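Local structure of hypothetical protein (Pseudomonas aeruginosa, 2H9F) at residues Val222-Ala226 / Thr334-Leu338. The protein probably isomerises methylaconitate, as a member of the PrpF family of isomerases. Residues are numbered along the deposited sequence; the frame is centred on the assembly and turned at random.
Sequences VFVNA and TLVNL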
loop_
_atom_site.group_PDB
_atom_site.type_symbol
_atom_site.label_atom_id
_atom_site.label_comp_id
_atom_site.label_asym_id
_atom_site.label_seq_id
_atom_site.Cartn_x
_atom_site.Cartn_y
_atom_site.Cartn_z
ATOM N N VAL A 222 -21.571 21.599 -16.337
ATOM C CA VAL A 222 -22.824 21.855 -17.013
ATOM C C VAL A 222 -23.927 21.065 -16.329
ATOM O O VAL A 222 -23.907 19.827 -16.311
ATOM C CB VAL A 222 -22.771 21.432 -18.498
ATOM C CG1 VAL A 222 -24.022 21.898 -19.183
ATOM C CG2 VAL A 222 -21.525 22.022 -19.197
ATOM N N PHE A 223 -24.888 21.781 -15.733
ATOM C CA PHE A 223 -26.046 21.149 -15.077
ATOM C C PHE A 223 -27.319 21.270 -15.901
ATOM O O PHE A 223 -27.662 22.349 -16.318
ATOM C CB PHE A 223 -26.381 21.789 -13.694
ATOM C CG PHE A 223 -25.397 21.478 -12.581
ATOM C CD1 PHE A 223 -25.438 20.273 -11.922
ATOM C CD2 PHE A 223 -24.440 22.411 -12.196
ATOM C CE1 PHE A 223 -24.558 20.012 -10.871
ATOM C CE2 PHE A 223 -23.554 22.144 -11.159
ATOM C CZ PHE A 223 -23.618 20.937 -10.505
ATOM N N VAL A 224 -28.107 20.192 -15.974
ATOM C CA VAL A 224 -29.393 20.227 -16.655
ATOM C C VAL A 224 -30.439 19.534 -15.817
ATOM O O VAL A 224 -30.084 18.834 -14.923
ATOM C CB VAL A 224 -29.302 19.574 -18.055
ATOM C CG1 VAL A 224 -28.320 20.393 -18.958
ATOM C CG2 VAL A 224 -28.862 18.121 -17.973
ATOM N N ASN A 225 -31.712 19.773 -16.111
ATOM C CA ASN A 225 -32.810 19.143 -15.425
ATOM C C ASN A 225 -33.041 17.780 -16.010
ATOM O O ASN A 225 -33.309 17.648 -17.220
ATOM C CB ASN A 225 -34.081 19.988 -15.594
ATOM C CG ASN A 225 -34.092 21.233 -14.702
ATOM O OD1 ASN A 225 -33.595 21.199 -13.565
ATOM N ND2 ASN A 225 -34.657 22.330 -15.213
ATOM N N ALA A 226 -32.969 16.778 -15.147
ATOM C CA ALA A 226 -33.323 15.399 -15.474
ATOM C C ALA A 226 -34.546 15.300 -16.371
ATOM O O ALA A 226 -34.503 14.671 -17.441
ATOM C CB ALA A 226 -33.535 14.609 -14.220
ATOM N N THR A 334 -30.196 29.128 -9.725
ATOM C CA THR A 334 -29.580 28.078 -10.532
ATOM C C THR A 334 -30.512 26.887 -10.562
ATOM O O THR A 334 -31.415 26.744 -9.718
ATOM C CB THR A 334 -28.187 27.616 -10.008
ATOM O OG1 THR A 334 -28.358 26.901 -8.789
ATOM C CG2 THR A 334 -27.252 28.783 -9.813
ATOM N N LEU A 335 -30.298 26.024 -11.542
ATOM C CA LEU A 335 -31.101 24.818 -11.670
ATOM C C LEU A 335 -30.912 23.929 -10.461
ATOM O O LEU A 335 -31.840 23.227 -10.066
ATOM C CB LEU A 335 -30.753 24.053 -12.965
ATOM C CG LEU A 335 -31.077 24.677 -14.325
ATOM C CD1 LEU A 335 -30.779 23.649 -15.469
ATOM C CD2 LEU A 335 -32.550 25.183 -14.330
ATOM N N VAL A 336 -29.717 23.957 -9.864
ATOM C CA VAL A 336 -29.426 23.124 -8.675
ATOM C C VAL A 336 -30.171 23.713 -7.487
ATOM O O VAL A 336 -30.860 23.004 -6.762
ATOM C CB VAL A 336 -27.897 23.044 -8.349
ATOM C CG1 VAL A 336 -27.631 22.092 -7.203
ATOM C CG2 VAL A 336 -27.090 22.640 -9.600
ATOM N N ASN A 337 -30.050 25.030 -7.320
ATOM C CA ASN A 337 -30.823 25.690 -6.281
ATOM C C ASN A 337 -32.314 25.374 -6.428
ATOM O O ASN A 337 -33.009 25.038 -5.458
ATOM C CB ASN A 337 -30.567 27.176 -6.330
ATOM C CG ASN A 337 -31.493 27.968 -5.439
ATOM O OD1 ASN A 337 -32.459 28.564 -5.930
ATOM N ND2 ASN A 337 -31.178 28.037 -4.138
ATOM N N LEU A 338 -32.834 25.510 -7.640
ATOM C CA LEU A 338 -34.276 25.272 -7.843
ATOM C C LEU A 338 -34.699 23.832 -7.578
ATOM O O LEU A 338 -35.778 23.575 -7.008
ATOM C CB LEU A 338 -34.689 25.707 -9.237
ATOM C CG LEU A 338 -34.587 27.212 -9.499
ATOM C CD1 LEU A 338 -34.883 27.499 -10.945
ATOM C CD2 LEU A 338 -35.533 28.015 -8.595
HETATM O O HOH W 1 -34.059 22.763 -11.543
#
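Val-336 presses its CG2 methyl onto one face of the Phe-223 ring, 3.5 Å from the ring centroid and only 8° off the normal, a nearly centred CH-pi contact. With CG1 anti to the backbone N (chi1 -175°), CG2 is the branch of Val-336 that meets the ring. Leu-335, the first residue of the helix, reaches toward the strand with both methyls: CD1 lies mainly over the backbone, 3.5 Å from Phe-223 O and 3.9 Å from Val-224 CA, while CD2 rests against the carboxamide of Asn-225, 3.7 Å from ND2. No direct hydrogen bond joins the two segments. A water bridges them instead, donating to Asn-225 OD1 at 2.6 Å and to Leu-335 O at 2.7 Å, so the carboxamide oxygen is tied to the first turn of the helix. That turn is fixed by its N-cap: Thr-334 OG1 accepts an almost straight hydrogen bond from Asn-337 N (2.9 Å, 168°). Separately, Leu-335 N bonds to Thr-213 OG1, linking the helix start to strand 208-216. Ile-325 of helix 319-330 touches both Phe-223 and Val-336, extending the apolar cluster beyond the two segments. Strand 220-225 itself pairs antiparallel with 208-216 and parallel with 278-283, and the alternation along it turns Phe-223 toward the helix and Val-224 away from it. The N-capped first turn of short helix 335-339 thus lies against the end of a strand in buried helix-on-sheet packing, consistent with the two-domain diaminopimelate epimerase-like fold of PrpF proteins.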